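Local coordinates for PbSGBP-B lipoprotein (Prevotella bryantii B14, PDB 6D2Y) that probably binds polysaccharide at the cell surface, as a glycan-binding lipoprotein of a polysaccharide utilization locus, at residues 39-44 against 67-72; 63-68 against 93-98; 78-83 against 103-108; 110-115 against 122-127. All blocks are in the same frame, centred on the assembly; numbering follows the deposited sequence.

Contact 1: 39-44 against 67-72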
# COMPACT_ATOMS: atom_id res chain seq x y z
N THR A 39 -15.70 33.44 -31.42
CA THR A 39 -16.60 32.30 -31.31
C THR A 39 -15.81 31.01 -31.53
O THR A 39 -14.75 31.01 -32.16
CB THR A 39 -17.75 32.39 -32.32
OG1 THR A 39 -17.25 32.10 -33.64
CG2 THR A 39 -18.36 33.78 -32.31
N VAL A 40 -16.33 29.91 -31.00
CA VAL A 40 -15.72 28.59 -31.17
C VAL A 40 -16.79 27.63 -31.67
O VAL A 40 -17.78 27.37 -30.98
CB VAL A 40 -15.10 28.06 -29.88
CG1 VAL A 40 -14.84 26.56 -29.99
CG2 VAL A 40 -13.80 28.76 -29.61
N TYR A 41 -16.58 27.08 -32.87
CA TYR A 41 -17.52 26.11 -33.41
C TYR A 41 -17.30 24.73 -32.80
O TYR A 41 -18.27 24.04 -32.47
CB TYR A 41 -17.40 26.07 -34.94
CG TYR A 41 -17.59 27.40 -35.63
CD1 TYR A 41 -17.19 27.59 -36.94
CD2 TYR A 41 -18.18 28.48 -34.97
CE1 TYR A 41 -17.36 28.80 -37.58
CE2 TYR A 41 -18.36 29.70 -35.60
CZ TYR A 41 -17.94 29.85 -36.91
OH TYR A 41 -18.12 31.06 -37.54
N TYR A 42 -16.04 24.33 -32.64
CA TYR A 42 -15.71 23.08 -31.97
C TYR A 42 -14.21 23.09 -31.66
O TYR A 42 -13.48 23.99 -32.09
CB TYR A 42 -16.09 21.86 -32.80
CG TYR A 42 -15.45 21.77 -34.16
CD1 TYR A 42 -14.20 21.17 -34.33
CD2 TYR A 42 -16.10 22.26 -35.29
CE1 TYR A 42 -13.62 21.08 -35.58
CE2 TYR A 42 -15.51 22.17 -36.54
CZ TYR A 42 -14.28 21.58 -36.68
OH TYR A 42 -13.69 21.50 -37.93
N ILE A 43 -13.78 22.09 -30.91
CA ILE A 43 -12.38 21.91 -30.53
C ILE A 43 -11.92 20.55 -31.02
O ILE A 43 -12.57 19.53 -30.74
CB ILE A 43 -12.17 22.05 -29.01
CG1 ILE A 43 -12.78 23.36 -28.51
CG2 ILE A 43 -10.69 21.94 -28.67
CD1 ILE A 43 -12.17 23.84 -27.21
N ARG A 44 -10.81 20.52 -31.74
CA ARG A 44 -10.24 19.30 -32.30
C ARG A 44 -8.82 19.11 -31.79
O ARG A 44 -8.17 20.06 -31.34
CB ARG A 44 -10.25 19.36 -33.83
CG ARG A 44 -9.06 20.09 -34.44
CD ARG A 44 -9.25 20.32 -35.93
NE ARG A 44 -8.22 21.21 -36.47
CZ ARG A 44 -8.41 22.03 -37.50
NH1 ARG A 44 -9.59 22.08 -38.11
NH2 ARG A 44 -7.42 22.81 -37.93
N VAL A 67 -11.57 25.82 -33.20
CA VAL A 67 -12.08 26.03 -34.55
C VAL A 67 -13.25 27.00 -34.44
O VAL A 67 -14.37 26.59 -34.09
CB VAL A 67 -12.49 24.72 -35.24
CG1 VAL A 67 -13.19 25.01 -36.56
CG2 VAL A 67 -11.26 23.86 -35.48
N GLY A 68 -12.99 28.27 -34.71
CA GLY A 68 -14.00 29.31 -34.65
C GLY A 68 -13.62 30.45 -35.56
O GLY A 68 -12.80 30.27 -36.46
N ASP A 69 -14.22 31.63 -35.37
CA ASP A 69 -13.88 32.81 -36.16
C ASP A 69 -13.55 33.97 -35.23
O ASP A 69 -13.92 33.99 -34.06
CB ASP A 69 -15.01 33.23 -37.13
CG ASP A 69 -15.36 32.15 -38.16
OD1 ASP A 69 -16.12 32.47 -39.09
OD2 ASP A 69 -14.90 31.00 -38.05
N ASN A 70 -12.83 34.96 -35.79
CA ASN A 70 -12.33 36.11 -35.03
C ASN A 70 -11.54 35.68 -33.80
O ASN A 70 -11.60 36.31 -32.75
CB ASN A 70 -13.46 37.06 -34.64
CG ASN A 70 -14.15 37.67 -35.84
OD1 ASN A 70 -13.60 37.69 -36.94
ND2 ASN A 70 -15.36 38.17 -35.64
N LEU A 71 -10.78 34.59 -33.96
CA LEU A 71 -10.04 34.04 -32.83
C LEU A 71 -8.85 34.91 -32.42
O LEU A 71 -8.32 34.72 -31.33
CB LEU A 71 -9.56 32.62 -33.17
CG LEU A 71 -10.65 31.56 -33.24
CD1 LEU A 71 -10.05 30.16 -33.30
CD2 LEU A 71 -11.61 31.68 -32.06
N LYS A 72 -8.44 35.85 -33.26
CA LYS A 72 -7.34 36.73 -32.88
C LYS A 72 -7.81 37.92 -32.05
O LYS A 72 -6.98 38.76 -31.68
CB LYS A 72 -6.58 37.19 -34.12
CG LYS A 72 -5.76 36.07 -34.74
CD LYS A 72 -5.47 36.31 -36.21
CE LYS A 72 -4.33 37.29 -36.41
NZ LYS A 72 -4.82 38.69 -36.55

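Contact 2: 63-68 against 93-98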
# COMPACT_ATOMS: atom_id res chain seq x y z
N THR A 63 -2.49 19.47 -25.90
CA THR A 63 -2.52 20.54 -26.89
C THR A 63 -3.77 20.37 -27.75
O THR A 63 -3.94 19.34 -28.42
CB THR A 63 -1.26 20.52 -27.74
OG1 THR A 63 -0.11 20.50 -26.89
CG2 THR A 63 -1.20 21.75 -28.63
N ILE A 64 -4.65 21.37 -27.73
CA ILE A 64 -5.90 21.34 -28.46
C ILE A 64 -5.92 22.49 -29.46
O ILE A 64 -5.13 23.44 -29.37
CB ILE A 64 -7.12 21.43 -27.52
CG1 ILE A 64 -7.13 22.76 -26.78
CG2 ILE A 64 -7.12 20.27 -26.54
CD1 ILE A 64 -8.31 22.94 -25.85
N CYS A 65 -6.83 22.39 -30.43
CA CYS A 65 -6.96 23.40 -31.48
C CYS A 65 -8.40 23.88 -31.54
O CYS A 65 -9.32 23.08 -31.77
CB CYS A 65 -6.53 22.85 -32.84
SG CYS A 65 -6.73 24.03 -34.19
N LEU A 66 -8.60 25.18 -31.34
CA LEU A 66 -9.92 25.78 -31.42
C LEU A 66 -10.30 26.03 -32.88
O LEU A 66 -9.46 26.41 -33.69
CB LEU A 66 -9.97 27.09 -30.64
CG LEU A 66 -10.17 27.07 -29.12
CD1 LEU A 66 -9.25 26.09 -28.41
CD2 LEU A 66 -9.96 28.46 -28.56
N VAL A 67 -11.57 25.82 -33.20
CA VAL A 67 -12.08 26.03 -34.55
C VAL A 67 -13.25 27.00 -34.44
O VAL A 67 -14.37 26.59 -34.09
CB VAL A 67 -12.49 24.72 -35.24
CG1 VAL A 67 -13.19 25.01 -36.56
CG2 VAL A 67 -11.26 23.86 -35.48
N GLY A 68 -12.99 28.27 -34.71
CA GLY A 68 -14.00 29.31 -34.65
C GLY A 68 -13.62 30.45 -35.56
O GLY A 68 -12.80 30.27 -36.46
N ASP A 93 -7.10 33.60 -37.52
CA ASP A 93 -8.42 34.09 -37.15
C ASP A 93 -9.49 33.01 -37.19
O ASP A 93 -10.63 33.27 -36.80
CB ASP A 93 -8.82 35.27 -38.04
CG ASP A 93 -9.62 36.32 -37.29
OD1 ASP A 93 -9.15 36.78 -36.22
OD2 ASP A 93 -10.71 36.69 -37.76
N HIS A 94 -9.14 31.80 -37.64
CA HIS A 94 -10.07 30.68 -37.63
C HIS A 94 -9.57 29.48 -36.85
O HIS A 94 -10.35 28.55 -36.60
CB HIS A 94 -10.40 30.24 -39.07
CG HIS A 94 -11.01 31.32 -39.90
ND1 HIS A 94 -12.12 32.03 -39.49
CD2 HIS A 94 -10.67 31.81 -41.11
CE1 HIS A 94 -12.44 32.91 -40.42
NE2 HIS A 94 -11.58 32.80 -41.41
N THR A 95 -8.29 29.45 -36.46
CA THR A 95 -7.74 28.37 -35.64
C THR A 95 -6.84 28.96 -34.57
O THR A 95 -6.04 29.86 -34.84
CB THR A 95 -6.93 27.37 -36.48
OG1 THR A 95 -5.81 28.04 -37.08
CG2 THR A 95 -7.79 26.74 -37.56
N LEU A 96 -6.99 28.45 -33.35
CA LEU A 96 -6.12 28.79 -32.23
C LEU A 96 -5.68 27.50 -31.57
O LEU A 96 -6.53 26.68 -31.19
CB LEU A 96 -6.81 29.71 -31.22
CG LEU A 96 -6.00 30.29 -30.06
CD1 LEU A 96 -6.65 31.57 -29.57
CD2 LEU A 96 -5.87 29.32 -28.90
N ILE A 97 -4.37 27.31 -31.43
CA ILE A 97 -3.80 26.12 -30.82
C ILE A 97 -3.19 26.52 -29.49
O ILE A 97 -2.28 27.36 -29.43
CB ILE A 97 -2.76 25.46 -31.75
CG1 ILE A 97 -3.43 24.99 -33.04
CG2 ILE A 97 -2.07 24.29 -31.04
CD1 ILE A 97 -2.46 24.43 -34.06
N VAL A 98 -3.71 25.94 -28.41
CA VAL A 98 -3.27 26.23 -27.05
C VAL A 98 -3.22 24.93 -26.27
O VAL A 98 -3.98 23.99 -26.53
CB VAL A 98 -4.20 27.26 -26.37
CG1 VAL A 98 -5.61 26.70 -26.20
CG2 VAL A 98 -3.64 27.72 -25.03

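Contact 3: 78-83 against 103-108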
# COMPACT_ATOMS: atom_id res chain seq x y z
N LEU A 78 -8.27 31.26 -20.06
CA LEU A 78 -8.16 30.53 -18.80
C LEU A 78 -8.98 29.26 -18.87
O LEU A 78 -10.16 29.30 -19.25
CB LEU A 78 -8.62 31.36 -17.62
CG LEU A 78 -7.71 32.52 -17.25
CD1 LEU A 78 -8.33 33.76 -17.86
CD2 LEU A 78 -7.59 32.65 -15.72
N PHE A 79 -8.36 28.14 -18.51
CA PHE A 79 -9.06 26.89 -18.24
C PHE A 79 -9.37 26.86 -16.75
O PHE A 79 -8.46 26.75 -15.93
CB PHE A 79 -8.20 25.71 -18.66
CG PHE A 79 -8.08 25.54 -20.14
CD1 PHE A 79 -7.11 26.24 -20.86
CD2 PHE A 79 -8.92 24.69 -20.82
CE1 PHE A 79 -7.00 26.08 -22.23
CE2 PHE A 79 -8.82 24.53 -22.19
CZ PHE A 79 -7.85 25.22 -22.90
N ASN A 80 -10.66 26.97 -16.41
CA ASN A 80 -11.11 27.13 -15.02
C ASN A 80 -10.43 28.37 -14.47
O ASN A 80 -10.66 29.47 -15.02
CB ASN A 80 -10.85 25.83 -14.24
CG ASN A 80 -11.50 24.63 -14.88
OD1 ASN A 80 -12.73 24.49 -14.87
ND2 ASN A 80 -10.68 23.75 -15.44
N ASP A 81 -9.59 28.28 -13.44
CA ASP A 81 -8.87 29.42 -12.90
C ASP A 81 -7.41 29.43 -13.30
O ASP A 81 -6.62 30.21 -12.75
CB ASP A 81 -9.00 29.45 -11.37
CG ASP A 81 -8.59 28.13 -10.73
OD1 ASP A 81 -8.13 27.22 -11.46
OD2 ASP A 81 -8.74 27.99 -9.50
N GLN A 82 -7.02 28.58 -14.25
CA GLN A 82 -5.63 28.46 -14.67
C GLN A 82 -5.45 29.17 -16.01
O GLN A 82 -6.11 28.84 -16.99
CB GLN A 82 -5.23 26.99 -14.79
CG GLN A 82 -5.41 26.20 -13.50
CD GLN A 82 -4.60 26.77 -12.35
OE1 GLN A 82 -3.40 27.02 -12.48
NE2 GLN A 82 -5.26 27.00 -11.22
N ALA A 83 -4.54 30.14 -16.03
CA ALA A 83 -4.27 30.89 -17.26
C ALA A 83 -3.40 30.06 -18.19
O ALA A 83 -2.43 29.43 -17.77
CB ALA A 83 -3.59 32.22 -16.94
N GLU A 103 -1.44 22.82 -14.02
CA GLU A 103 -1.84 22.87 -12.62
C GLU A 103 -3.29 22.45 -12.44
O GLU A 103 -4.15 22.73 -13.29
CB GLU A 103 -1.63 24.28 -12.06
CG GLU A 103 -0.16 24.65 -11.90
CD GLU A 103 0.61 23.62 -11.09
OE1 GLU A 103 0.09 23.17 -10.05
OE2 GLU A 103 1.73 23.26 -11.51
N ILE A 104 -3.56 21.77 -11.33
CA ILE A 104 -4.93 21.38 -10.98
C ILE A 104 -5.73 22.62 -10.62
O ILE A 104 -5.25 23.45 -9.82
CB ILE A 104 -4.91 20.38 -9.83
CG1 ILE A 104 -4.61 18.96 -10.34
CG2 ILE A 104 -6.23 20.40 -9.06
CD1 ILE A 104 -3.78 18.14 -9.39
N PRO A 105 -6.93 22.81 -11.16
CA PRO A 105 -7.72 23.99 -10.81
C PRO A 105 -8.25 23.91 -9.39
O PRO A 105 -8.72 22.86 -8.94
CB PRO A 105 -8.85 23.98 -11.84
CG PRO A 105 -8.99 22.53 -12.22
CD PRO A 105 -7.60 21.97 -12.17
N SER A 106 -8.19 25.04 -8.67
CA SER A 106 -8.69 25.08 -7.30
C SER A 106 -10.20 25.26 -7.26
O SER A 106 -10.88 24.67 -6.41
CB SER A 106 -8.00 26.20 -6.52
OG SER A 106 -6.67 25.83 -6.17
N VAL A 107 -10.75 26.09 -8.15
CA VAL A 107 -12.19 26.22 -8.33
C VAL A 107 -12.50 25.79 -9.77
O VAL A 107 -12.01 26.40 -10.73
CB VAL A 107 -12.68 27.65 -8.04
CG1 VAL A 107 -11.80 28.68 -8.73
CG2 VAL A 107 -14.14 27.81 -8.47
N VAL A 108 -13.26 24.72 -9.92
CA VAL A 108 -13.55 24.13 -11.22
C VAL A 108 -14.95 24.56 -11.65
O VAL A 108 -15.91 24.44 -10.89
CB VAL A 108 -13.42 22.59 -11.17
CG1 VAL A 108 -14.24 22.00 -10.04
CG2 VAL A 108 -13.84 21.97 -12.50

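Contact 4: 110-115 against 122-127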
# COMPACT_ATOMS: atom_id res chain seq x y z
N ASP A 110 -15.69 23.97 -15.27
CA ASP A 110 -15.85 23.28 -16.55
C ASP A 110 -16.15 24.27 -17.67
O ASP A 110 -17.09 24.10 -18.46
CB ASP A 110 -16.93 22.20 -16.46
CG ASP A 110 -16.49 20.99 -15.65
OD1 ASP A 110 -15.27 20.84 -15.42
OD2 ASP A 110 -17.36 20.20 -15.25
N LYS A 111 -15.35 25.33 -17.72
CA LYS A 111 -15.44 26.33 -18.76
C LYS A 111 -14.05 26.82 -19.11
O LYS A 111 -13.17 26.88 -18.24
CB LYS A 111 -16.33 27.51 -18.33
CG LYS A 111 -17.80 27.14 -18.14
CD LYS A 111 -18.62 28.28 -17.55
CE LYS A 111 -19.98 27.78 -17.09
NZ LYS A 111 -20.73 27.12 -18.19
N MSE A 112 -13.85 27.16 -20.38
CA MSE A 112 -12.64 27.84 -20.82
C MSE A 112 -13.02 29.29 -21.13
O MSE A 112 -13.85 29.54 -22.00
CB MSE A 112 -12.05 27.16 -22.06
CG MSE A 112 -11.33 28.09 -23.04
SE MSE A 112 -10.43 27.12 -24.48
CE MSE A 112 -11.89 27.02 -25.73
N TYR A 113 -12.43 30.23 -20.40
CA TYR A 113 -12.80 31.63 -20.51
C TYR A 113 -11.91 32.31 -21.55
O TYR A 113 -10.68 32.29 -21.43
CB TYR A 113 -12.70 32.33 -19.16
CG TYR A 113 -13.52 31.68 -18.08
CD1 TYR A 113 -14.84 32.03 -17.86
CD2 TYR A 113 -12.97 30.69 -17.27
CE1 TYR A 113 -15.60 31.43 -16.87
CE2 TYR A 113 -13.71 30.08 -16.28
CZ TYR A 113 -15.03 30.45 -16.08
OH TYR A 113 -15.78 29.85 -15.10
N MSE A 114 -12.53 32.91 -22.56
CA MSE A 114 -11.79 33.70 -23.53
C MSE A 114 -11.92 35.17 -23.19
O MSE A 114 -13.03 35.67 -23.03
CB MSE A 114 -12.29 33.43 -24.94
CG MSE A 114 -12.63 31.98 -25.18
SE MSE A 114 -13.63 31.75 -26.82
CE MSE A 114 -12.17 31.09 -27.86
N ILE A 115 -10.78 35.86 -23.07
CA ILE A 115 -10.75 37.27 -22.69
C ILE A 115 -10.27 38.10 -23.87
O ILE A 115 -9.19 37.84 -24.42
CB ILE A 115 -9.87 37.53 -21.45
CG1 ILE A 115 -10.31 36.70 -20.24
CG2 ILE A 115 -9.94 39.00 -21.09
CD1 ILE A 115 -9.27 36.67 -19.14
N ILE A 122 -15.77 35.66 -22.30
CA ILE A 122 -16.66 34.84 -23.12
C ILE A 122 -16.43 33.37 -22.77
O ILE A 122 -15.39 32.80 -23.13
CB ILE A 122 -16.42 35.10 -24.62
CG1 ILE A 122 -16.95 36.48 -25.01
CG2 ILE A 122 -17.11 34.04 -25.46
CD1 ILE A 122 -15.86 37.47 -25.34
N PRO A 123 -17.36 32.73 -22.06
CA PRO A 123 -17.12 31.36 -21.58
C PRO A 123 -17.56 30.29 -22.57
O PRO A 123 -18.66 30.35 -23.13
CB PRO A 123 -17.94 31.30 -20.30
CG PRO A 123 -19.10 32.19 -20.58
CD PRO A 123 -18.61 33.29 -21.50
N TYR A 124 -16.69 29.31 -22.80
CA TYR A 124 -17.00 28.15 -23.62
C TYR A 124 -16.92 26.91 -22.74
O TYR A 124 -15.86 26.63 -22.16
CB TYR A 124 -16.03 28.04 -24.81
CG TYR A 124 -16.19 26.79 -25.64
CD1 TYR A 124 -15.34 25.71 -25.46
CD2 TYR A 124 -17.17 26.70 -26.62
CE1 TYR A 124 -15.47 24.57 -26.23
CE2 TYR A 124 -17.31 25.57 -27.39
CZ TYR A 124 -16.46 24.50 -27.19
OH TYR A 124 -16.59 23.36 -27.95
N ASP A 125 -18.03 26.19 -22.61
CA ASP A 125 -18.08 25.02 -21.75
C ASP A 125 -17.08 23.97 -22.22
O ASP A 125 -17.14 23.52 -23.37
CB ASP A 125 -19.49 24.43 -21.73
CG ASP A 125 -20.49 25.35 -21.05
OD1 ASP A 125 -20.15 26.52 -20.79
OD2 ASP A 125 -21.62 24.89 -20.79
N PHE A 126 -16.16 23.59 -21.34
CA PHE A 126 -15.10 22.65 -21.68
C PHE A 126 -14.50 22.11 -20.39
O PHE A 126 -14.18 22.89 -19.48
CB PHE A 126 -14.02 23.33 -22.53
CG PHE A 126 -12.98 22.39 -23.07
CD1 PHE A 126 -11.75 22.27 -22.45
CD2 PHE A 126 -13.23 21.63 -24.20
CE1 PHE A 126 -10.79 21.40 -22.95
CE2 PHE A 126 -12.28 20.77 -24.71
CZ PHE A 126 -11.06 20.65 -24.08
N GLN A 127 -14.36 20.79 -20.30
CA GLN A 127 -13.90 20.14 -19.09
C GLN A 127 -12.41 19.83 -19.17
O GLN A 127 -11.91 19.43 -20.23
CB GLN A 127 -14.67 18.85 -18.83
CG GLN A 127 -16.18 18.98 -18.98
CD GLN A 127 -16.88 17.64 -18.97
OE1 GLN A 127 -17.19 17.10 -17.91
NE2 GLN A 127 -17.15 17.10 -20.15
O HOH W 1 -11.82 24.19 -19.01

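Contact 1: 39-44 against 67-72
Tyr42 holds CG between its backbone N and carbonyl carbon (chi1 59°), which sets CG on the side of Val67. Tyr41 holds CG anti to its carbonyl carbon (chi1 -56°), and its ring lies against Gly68. Val67 CB sits over the centre of the Tyr42 ring, 3.9 Å from the centroid, in a CH-pi contact. From there Val67 CG1 reaches Tyr42 CZ at 3.6 Å. Val67 CG2 meets Arg44 NH1 at 3.6 Å, over one face of the guanidinium, and also touches Tyr42 CE1. Gly68 makes a second CH-pi contact, with CA 4.2 Å from the Tyr41 ring centroid and over its centre.

Tyr41 and Tyr42 together stand opposite the single residue Val67, a classic beta bulge in strand 39-45 where it pairs with strand 63-69. Val67 O takes two N-H groups, from Tyr41 N at 2.6 Å and Tyr42 N at 3.2 Å. Val67 N returns a bond to Tyr42 O. The chain turns a corner at Tyr41. On the sandwich interior, Val40 and Ile43 pack on strands 111-116 and 121-129 of the other sheet.

At the tip of the Tyr41 side chain, OH lies 2.9 Å from Asp69 OD1. The ring and carboxylate planes are 52° apart. Leu71 CD2 comes to 3.2 Å from Thr39 O. A glycerol, probably from the crystallisation liquor, lies beside the Tyr42 side chain.

Contact 2: 63-68 against 93-98
Leu66 and Leu96 lie side by side and point the same way. Leu66 CB starts 3.5 Å from Leu96 O and 4.1 Å from Leu96 CB. CG is anti to the carbonyl carbon (chi1 -82°). Beyond it the branches part. CD1 stays near Leu96 O at 3.9 Å and also touches the Val98 side chain. CD2 meets Leu96 CD2 at 4.2 Å, and on the interior of the fold it packs on Met112 and Met114. The backbone joins the same two residues twice, with Leu66 N to Leu96 O and Leu96 N to Leu66 O.

Strand 63-69 is the middle strand of a three-stranded antiparallel sheet, one of the two sheets of a beta sandwich. Strand 95-99 pairs with it on one edge and strand 39-45 on the other. The N-to-C directions of segments 63-68 and 95-98 lie 160° apart, close to antiparallel. Ile64, Leu66, Leu96 and Val98 face the interior, where Ile64 reaches Phe79.

Cys65, Val67, Thr95 and Ile97 lie on the other face. Cys65 SG, anti to its backbone N, meets Ile97 CG1 at 3.6 Å. SG is also 4.1 Å from Thr95 CB. The Thr95 hydroxyl bonds to that of Thr92. Thr63 CG2 meets Ile97 CG2 at 3.6 Å.

Further along, Gly68 N bonds to His94 O, with the donor above the carbonyl plane. Gly68 O takes a CA-H contact from His94 CA at 3.0 Å, and it lies at the edge of the imidazole, in its plane.

Contact 3: 78-83 against 103-108
The Asp81 side chain crosses that of Pro105 at about a right angle. OD1 lies 3.3 Å from Pro105 CB and just as near Pro105 CA. OD2 accepts a hydrogen bond from Val107 N at 3.1 Å, and Ser106 N makes a weak second bond to it. Val107 N comes from above the carboxylate plane, 49° out of it. Val107 CG1 closes in on the same oxygen, 3.2 Å from Asp81 OD2. Asp81 CG stands between its backbone N and carbonyl carbon (chi1 53°), which turns CG toward the 103-108 loop.

Asp81 sits in a type II' beta turn from Phe79 to Gln82. The turn closes a tight hairpin between strands 74-79 and 82-83. Asn80 takes the positive phi that this turn needs, 57°. Residues 103-108 belong to the connection from strand 95-99 in one sheet of the sandwich to strand 111-116 in the other. The turn packs on the loop that links the two sheets.

Gln82 gives the carboxylate a further partner. Its NE2 donates to Asp81 OD1 at 2.9 Å, out of the carboxylate plane on the face opposite to Val107 N. Its OE1 meets Glu103 CB at 3.3 Å. Asn80 CB touches Pro105 CB at 3.6 Å. Asn80 OD1 packs on Val108 CG2 and takes the backbone N-H groups of Thr109 and Asp110. The loop also holds to the neighbouring IPT/TIG region, through Pro105 O to Tyr159 OH and Val108 O to the Asn161 side chain.

Contact 4: 110-115 against 122-127
The beta hairpin of strands 111-116 and 121-129 brings Met112 opposite Tyr124 and Met114 opposite Ile122. Both methionines are selenomethionine in the crystal. Each pair is joined by two backbone hydrogen bonds. Met112 N to Tyr124 O, at 2.7 Å, is almost straight at hydrogen (176°). Met112 CE touches Tyr124 CD1 at 3.7 Å. Met114 CG comes to 3.5 Å from Ile122 O.

Lys111 and Asp125 run side by side on the opposite face of the hairpin. The lysine chain is extended as far as CE and bends at chi4 (-56°), which puts NZ 2.7 Å from Asp125 OD1 in a salt bridge. NZ meets that oxygen from above the carboxylate plane, 46° out of it. Lys111 CD touches Pro123 CB on the way. Pro123 CB also leans on Tyr113 CD1 at 4.0 Å.

Within the sandwich this hairpin forms part of the five-stranded sheet, with strand 74-79 next to 111-116. Met112, Met114 and Tyr124 turn inward, to strands 39-45 and 63-69 of the facing sheet.

At Asp110, Phe126 N bonds to Asp110 O at 3.1 Å, with the donor above the carbonyl plane. A water donates to Phe126 O at 2.7 Å and weakly to Lys111 O, bridging the two strands. It lies at the edge of the Phe126 ring, in its plane. The Asp110 and Gln127 side chains cross obliquely, and the Asp110 carboxylate forms a salt bridge with Lys206.

How the contacts relate
Contacts 1 and 2 build one sheet of the N-terminal sandwich. They share Val67 and Gly68, and their centres are about 6 Å apart. Contact 4 lies in the facing sheet, with its centre about 12 Å from that of contact 1 and about 13 Å from that of contact 2. The sheets meet where Val40 CG2 comes to 3.3 Å from Met114 CE, and where Ile43 CD1 lies 3.5 Å from Tyr124 CE1. Contact 3 adjoins contact 4 through Leu78 O and Tyr113 N, 2.7 Å apart. It touches contact 2 through Phe79 CZ, 3.8 Å from Ile64 CD1. All four lie away from the magnesium site of Asp225, Asp227, Ser255, Asn257 and Asp452.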